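Local coordinates for protein ATP-dependent DNA helicase uvsW (Enterobacteria phage T4, PDB 1RIF) that unwinds duplex DNA by ATP-driven 3'-5' translocation, serving recombination-dependent repair, Holliday junction branch migration and the reorganization of stalled replication forks during viral DNA synthesis, at residues E24-F29 / R50-D55; H8-V13 / L60-V65. The protein carries 1 engineered substitution. All coordinates share one frame; numbering follows the deposited sequence.

Contact 1 (E24-F29 / R50-D55)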
loop_
_atom_site.group_PDB
_atom_site.type_symbol
_atom_site.label_atom_id
_atom_site.label_comp_id
_atom_site.label_asym_id
_atom_site.label_seq_id
_atom_site.Cartn_x
_atom_site.Cartn_y
_atom_site.Cartn_z
ATOM N N GLU A 24 0.877 -24.161 11.798
ATOM C CA GLU A 24 2.206 -24.040 11.219
ATOM C C GLU A 24 2.262 -22.711 10.485
ATOM O O GLU A 24 3.236 -21.969 10.591
ATOM C CB GLU A 24 2.455 -25.183 10.250
ATOM C CG GLU A 24 2.324 -26.544 10.902
ATOM C CD GLU A 24 2.564 -27.672 9.926
ATOM O OE1 GLU A 24 1.860 -27.718 8.893
ATOM O OE2 GLU A 24 3.458 -28.509 10.191
ATOM N N LEU A 25 1.195 -22.416 9.748
ATOM C CA LEU A 25 1.087 -21.166 8.998
ATOM C C LEU A 25 1.040 -19.958 9.926
ATOM O O LEU A 25 1.574 -18.892 9.610
ATOM C CB LEU A 25 -0.178 -21.179 8.143
ATOM C CG LEU A 25 -0.136 -21.938 6.819
ATOM C CD1 LEU A 25 -1.552 -22.134 6.302
ATOM C CD2 LEU A 25 0.706 -21.166 5.818
ATOM N N ARG A 26 0.385 -20.137 11.068
ATOM C CA ARG A 26 0.235 -19.077 12.061
ATOM C C ARG A 26 1.566 -18.713 12.700
ATOM O O ARG A 26 1.790 -17.558 13.057
ATOM C CB ARG A 26 -0.772 -19.514 13.131
ATOM C CG ARG A 26 -0.975 -18.517 14.249
ATOM C CD ARG A 26 -2.072 -18.963 15.198
ATOM N NE ARG A 26 -2.136 -18.085 16.363
ATOM C CZ ARG A 26 -1.326 -18.166 17.418
ATOM N NH1 ARG A 26 -0.383 -19.100 17.465
ATOM N NH2 ARG A 26 -1.448 -17.297 18.420
ATOM N N ASP A 27 2.445 -19.701 12.850
ATOM C CA ASP A 27 3.764 -19.466 13.427
ATOM C C ASP A 27 4.679 -18.917 12.344
ATOM O O ASP A 27 5.530 -18.063 12.604
ATOM C CB ASP A 27 4.365 -20.761 13.991
ATOM C CG ASP A 27 3.620 -21.265 15.217
ATOM O OD1 ASP A 27 2.936 -20.445 15.875
ATOM O OD2 ASP A 27 3.727 -22.474 15.531
ATOM N N PHE A 28 4.487 -19.415 11.130
ATOM C CA PHE A 28 5.278 -18.996 9.978
ATOM C C PHE A 28 5.113 -17.490 9.755
ATOM O O PHE A 28 6.096 -16.762 9.645
ATOM C CB PHE A 28 4.826 -19.776 8.729
ATOM C CG PHE A 28 5.596 -19.433 7.475
ATOM C CD1 PHE A 28 6.935 -19.780 7.342
ATOM C CD2 PHE A 28 4.979 -18.752 6.427
ATOM C CE1 PHE A 28 7.653 -19.456 6.185
ATOM C CE2 PHE A 28 5.689 -18.422 5.263
ATOM C CZ PHE A 28 7.027 -18.775 5.145
ATOM N N PHE A 29 3.868 -17.028 9.711
ATOM C CA PHE A 29 3.585 -15.616 9.491
ATOM C C PHE A 29 3.491 -14.791 10.773
ATOM O O PHE A 29 2.551 -14.029 10.965
ATOM C CB PHE A 29 2.299 -15.465 8.674
ATOM C CG PHE A 29 2.451 -15.880 7.240
ATOM C CD1 PHE A 29 1.861 -17.054 6.769
ATOM C CD2 PHE A 29 3.209 -15.103 6.357
ATOM C CE1 PHE A 29 2.025 -17.450 5.431
ATOM C CE2 PHE A 29 3.381 -15.487 5.021
ATOM C CZ PHE A 29 2.789 -16.660 4.557
ATOM N N ARG A 50 4.417 -12.032 20.371
ATOM C CA ARG A 50 4.573 -12.181 18.929
ATOM C C ARG A 50 3.403 -11.612 18.153
ATOM O O ARG A 50 2.249 -11.722 18.565
ATOM C CB ARG A 50 4.748 -13.661 18.552
ATOM C CG ARG A 50 5.970 -14.327 19.186
ATOM C CD ARG A 50 6.210 -15.692 18.591
ATOM N NE ARG A 50 6.582 -15.614 17.178
ATOM C CZ ARG A 50 7.820 -15.413 16.734
ATOM N NH1 ARG A 50 8.824 -15.271 17.587
ATOM N NH2 ARG A 50 8.054 -15.357 15.429
ATOM N N ILE A 51 3.718 -11.002 17.018
ATOM C CA ILE A 51 2.711 -10.425 16.150
ATOM C C ILE A 51 2.357 -11.469 15.107
ATOM O O ILE A 51 3.222 -11.988 14.413
ATOM C CB ILE A 51 3.243 -9.127 15.507
ATOM C CG1 ILE A 51 3.281 -8.033 16.582
ATOM C CG2 ILE A 51 2.365 -8.708 14.326
ATOM C CD1 ILE A 51 4.060 -6.816 16.192
ATOM N N ARG A 52 1.072 -11.793 15.036
ATOM C CA ARG A 52 0.548 -12.792 14.110
ATOM C C ARG A 52 -0.158 -12.116 12.921
ATOM O O ARG A 52 -1.219 -11.507 13.079
ATOM C CB ARG A 52 -0.447 -13.709 14.856
ATOM C CG ARG A 52 0.113 -15.008 15.476
ATOM C CD ARG A 52 1.341 -14.788 16.319
ATOM N NE ARG A 52 1.602 -15.839 17.311
ATOM C CZ ARG A 52 1.984 -17.097 17.060
ATOM N NH1 ARG A 52 2.163 -17.546 15.824
ATOM N NH2 ARG A 52 2.235 -17.910 18.076
ATOM N N LEU A 53 0.430 -12.209 11.733
ATOM C CA LEU A 53 -0.195 -11.612 10.553
ATOM C C LEU A 53 -1.326 -12.519 10.041
ATOM O O LEU A 53 -2.200 -12.078 9.307
ATOM C CB LEU A 53 0.857 -11.357 9.457
ATOM C CG LEU A 53 1.899 -10.299 9.849
ATOM C CD1 LEU A 53 2.979 -10.156 8.795
ATOM C CD2 LEU A 53 1.183 -8.974 10.050
ATOM N N LEU A 54 -1.303 -13.789 10.437
ATOM C CA LEU A 54 -2.350 -14.737 10.055
ATOM C C LEU A 54 -3.237 -14.887 11.302
ATOM O O LEU A 54 -2.832 -15.518 12.274
ATOM C CB LEU A 54 -1.734 -16.095 9.697
ATOM C CG LEU A 54 -2.514 -17.052 8.792
ATOM C CD1 LEU A 54 -2.314 -18.464 9.299
ATOM C CD2 LEU A 54 -3.999 -16.700 8.759
ATOM N N ASP A 55 -4.431 -14.302 11.288
ATOM C CA ASP A 55 -5.305 -14.390 12.449
ATOM C C ASP A 55 -6.068 -15.719 12.498
ATOM O O ASP A 55 -5.909 -16.576 11.629
ATOM C CB ASP A 55 -6.285 -13.202 12.472
ATOM C CG ASP A 55 -7.314 -13.252 11.345
ATOM O OD1 ASP A 55 -7.274 -14.197 10.536
ATOM O OD2 ASP A 55 -8.171 -12.343 11.271
HETATM O O HOH W 1 -3.310 -15.741 15.107
HETATM O O HOH W 2 0.378 -15.411 12.387
HETATM O O HOH W 3 3.048 -20.282 18.488
#
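A salt-bridge network of R26, D27 and R52 marks the place where the C-terminal turns of helix 19-28 meet the chain leaving strand 50-52 in the N-terminal domain of this helicase. D27 and R52 form the salt bridge itself; R26 joins through a long ion pair to D27. R52, bent at chi2, brings its guanidinium up to the end of the helix so that R26 O and D27 OD1 both lie at its edge. R52 NH1 donates to D27 OD1 at 3.0 Å, nearly straight at 165° and within the guanidinium plane; the oxygen receives it on its anti lone pair. The bond from the same nitrogen to R26 O is weak because it is strongly bent, despite the short length. Water 3 bridges D27 OD1 and R52 NH2. R26, extended from CG to NE, crosses R52 at about a right angle and lays its CZ over the centre of the R52 guanidinium, the planes 38° apart. Two like charges thus lie close, R26 NH1 being 2.9 Å from R52 NH2 with both atoms donors; D27 probably offsets part of the repulsion. Water 1 accepts from R26 NE and donates to L54 O.

At the helix end F29, the first residue out of helical geometry, turns its carbonyl toward R50-D55: F29 O accepts from L53 N at 2.9 Å, almost along the C=O axis (173°). Apolar contact completes the join. L54, its CG anti to the backbone N, sets CD1 3.6 Å from L25 CB, and L54 CB lies 4.2 Å from F29 CB.

Beyond the pair, I51 hydrogen-bonds through its backbone to F31 in the two-stranded sheet 30-32/50-52, L25 and F29 touch helix 68-74, and F29 and L53 reach M270 of helix 269-276.

Contact 2 (H8-V13 / L60-V65)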
loop_
_atom_site.group_PDB
_atom_site.type_symbol
_atom_site.label_atom_id
_atom_site.label_comp_id
_atom_site.label_asym_id
_atom_site.label_seq_id
_atom_site.Cartn_x
_atom_site.Cartn_y
_atom_site.Cartn_z
ATOM N N HIS A 8 -10.601 -12.528 -0.761
ATOM C CA HIS A 8 -11.393 -11.971 0.336
ATOM C C HIS A 8 -11.005 -10.487 0.380
ATOM O O HIS A 8 -10.130 -10.090 1.144
ATOM C CB HIS A 8 -11.010 -12.651 1.658
ATOM C CG HIS A 8 -11.730 -12.101 2.850
ATOM N ND1 HIS A 8 -12.992 -12.518 3.215
ATOM C CD2 HIS A 8 -11.393 -11.121 3.722
ATOM C CE1 HIS A 8 -13.401 -11.816 4.258
ATOM N NE2 HIS A 8 -12.450 -10.961 4.584
ATOM N N ASP A 9 -11.660 -9.667 -0.431
ATOM C CA ASP A 9 -11.342 -8.237 -0.551
ATOM C C ASP A 9 -9.850 -7.933 -0.790
ATOM O O ASP A 9 -9.008 -8.836 -0.820
ATOM C CB ASP A 9 -11.922 -7.395 0.621
ATOM C CG ASP A 9 -11.175 -7.557 1.946
ATOM O OD1 ASP A 9 -9.946 -7.778 1.961
ATOM O OD2 ASP A 9 -11.838 -7.412 2.996
ATOM N N PHE A 10 -9.522 -6.659 -0.983
ATOM C CA PHE A 10 -8.141 -6.291 -1.266
ATOM C C PHE A 10 -7.204 -6.043 -0.098
ATOM O O PHE A 10 -6.093 -5.553 -0.296
ATOM C CB PHE A 10 -8.109 -5.097 -2.223
ATOM C CG PHE A 10 -8.576 -5.436 -3.602
ATOM C CD1 PHE A 10 -9.870 -5.147 -4.005
ATOM C CD2 PHE A 10 -7.736 -6.120 -4.477
ATOM C CE1 PHE A 10 -10.326 -5.536 -5.259
ATOM C CE2 PHE A 10 -8.182 -6.518 -5.737
ATOM C CZ PHE A 10 -9.480 -6.225 -6.128
ATOM N N SER A 11 -7.634 -6.381 1.114
ATOM C CA SER A 11 -6.766 -6.209 2.270
ATOM C C SER A 11 -6.160 -7.561 2.657
ATOM O O SER A 11 -4.986 -7.635 3.030
ATOM C CB SER A 11 -7.538 -5.604 3.453
ATOM O OG SER A 11 -8.466 -6.519 4.015
ATOM N N HIS A 12 -6.948 -8.630 2.526
ATOM C CA HIS A 12 -6.502 -9.982 2.888
ATOM C C HIS A 12 -7.011 -11.080 1.971
ATOM O O HIS A 12 -7.895 -10.870 1.153
ATOM C CB HIS A 12 -6.985 -10.360 4.297
ATOM C CG HIS A 12 -6.473 -9.473 5.387
ATOM N ND1 HIS A 12 -6.973 -8.209 5.618
ATOM C CD2 HIS A 12 -5.512 -9.675 6.318
ATOM C CE1 HIS A 12 -6.343 -7.671 6.647
ATOM N NE2 HIS A 12 -5.452 -8.541 7.090
ATOM N N VAL A 13 -6.438 -12.266 2.130
ATOM C CA VAL A 13 -6.876 -13.446 1.395
ATOM C C VAL A 13 -7.251 -14.419 2.508
ATOM O O VAL A 13 -6.771 -14.277 3.633
ATOM C CB VAL A 13 -5.757 -14.068 0.525
ATOM C CG1 VAL A 13 -5.492 -13.186 -0.683
ATOM C CG2 VAL A 13 -4.491 -14.261 1.346
ATOM N N LEU A 60 -5.088 -13.536 5.786
ATOM C CA LEU A 60 -3.694 -13.125 5.669
ATOM C C LEU A 60 -3.587 -11.851 4.828
ATOM O O LEU A 60 -4.231 -11.734 3.783
ATOM C CB LEU A 60 -2.892 -14.235 5.000
ATOM C CG LEU A 60 -1.416 -13.941 4.767
ATOM C CD1 LEU A 60 -0.627 -14.269 6.020
ATOM C CD2 LEU A 60 -0.926 -14.759 3.595
ATOM N N PRO A 61 -2.790 -10.869 5.277
ATOM C CA PRO A 61 -2.720 -9.678 4.429
ATOM C C PRO A 61 -2.347 -10.048 2.985
ATOM O O PRO A 61 -1.424 -10.831 2.742
ATOM C CB PRO A 61 -1.688 -8.787 5.139
ATOM C CG PRO A 61 -1.042 -9.669 6.163
ATOM C CD PRO A 61 -2.099 -10.651 6.555
ATOM N N PHE A 62 -3.109 -9.490 2.043
ATOM C CA PHE A 62 -2.952 -9.739 0.610
ATOM C C PHE A 62 -1.502 -9.769 0.136
ATOM O O PHE A 62 -1.067 -10.736 -0.491
ATOM C CB PHE A 62 -3.723 -8.671 -0.168
ATOM C CG PHE A 62 -4.143 -9.091 -1.545
ATOM C CD1 PHE A 62 -5.492 -9.180 -1.868
ATOM C CD2 PHE A 62 -3.203 -9.354 -2.532
ATOM C CE1 PHE A 62 -5.898 -9.523 -3.160
ATOM C CE2 PHE A 62 -3.597 -9.698 -3.832
ATOM C CZ PHE A 62 -4.946 -9.780 -4.141
ATOM N N GLY A 63 -0.761 -8.709 0.447
ATOM C CA GLY A 63 0.628 -8.606 0.038
ATOM C C GLY A 63 1.551 -9.773 0.327
ATOM O O GLY A 63 2.601 -9.882 -0.299
ATOM N N LEU A 64 1.171 -10.651 1.254
ATOM C CA LEU A 64 2.006 -11.797 1.627
ATOM C C LEU A 64 1.687 -13.127 0.929
ATOM O O LEU A 64 2.314 -14.151 1.213
ATOM C CB LEU A 64 1.946 -11.994 3.148
ATOM C CG LEU A 64 2.694 -10.977 4.014
ATOM C CD1 LEU A 64 2.187 -11.034 5.441
ATOM C CD2 LEU A 64 4.187 -11.263 3.948
ATOM N N VAL A 65 0.724 -13.116 0.017
ATOM C CA VAL A 65 0.353 -14.335 -0.689
ATOM C C VAL A 65 1.573 -15.025 -1.297
ATOM O O VAL A 65 1.729 -16.241 -1.187
ATOM C CB VAL A 65 -0.666 -14.032 -1.812
ATOM C CG1 VAL A 65 -1.049 -15.309 -2.533
ATOM C CG2 VAL A 65 -1.899 -13.388 -1.226
#
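An antiparallel strand pairing, begun just after an Asx turn, joins H8-V13 to L60-V65 at an edge of the four-stranded mixed sheet of the N-terminal domain. V13 and L60 form a hydrogen-bonded pair, both bonds 2.8 Å long: V13 N to L60 O in the carbonyl plane, and L60 N to V13 O nearly along the C=O axis. H12 and P61 follow as a non-hydrogen-bonded pair with CA atoms 4.1 Å apart. The H12 ring leans obliquely on the peptide before the proline, placing H12 CD2 3.1 Å from P61 N. Beyond this pair, F62 N donates to S11 O at 172°, approaching from above the carbonyl plane, where L60-V65 passes from strand into a 3-10 turn.

The Asx turn, D9 OD1 accepting from S11 N, precedes strand 12-16. H12 N, arriving nearly along the C-O axis of the same oxygen, widens it to an Asx motif, and S11 OG adds a side-chain bond; S11 OG in turn accepts from H12 ND1 at 2.8 Å, close to the imidazole plane, which restrains the rotation of the ring. On the face shared by V13 and L60, V13 CG1 stands over one face of the F62 ring, offset toward the rim and 4.2 Å from F62 CD1, and packs 3.6 Å from V65 CG2. The F62 side chain, CG anti to the backbone N (chi1 -155°), runs alongside F10, with F10 CD2 4.1 Å from F62 CE1, while D9 O lies at the edge of the F62 ring, near its plane. R130 makes a cation-pi contact with F62, and the F10 backbone bonds to N250, tying this corner to the ATP-binding helicase domain.

How the contacts relate
Both contacts belong to the N-terminal domain, with centres about 14 Å apart, and the chain between H8-V13 and L60-V65 contains both segments of contact 1. Strand 12-16 is followed by helix 19-28, and strand 50-52 by strand 59-61, so each segment of contact 1 has its sequence neighbour in contact 2. The two pack directly: L53 O lies 3.1 Å from P61 CD, F29 CG 3.7 Å from L60 CD1, and L53 CD1 3.6 Å from L64 CD1. M270 of helix 269-276 touches F29, L53 and L64, linking both contacts to the helicase domain. Each lies away from the predicted ATP site and DEAH box. A bound magnesium ion lies about 9 Å from the F29 side chain and about 11 Å from that of V65.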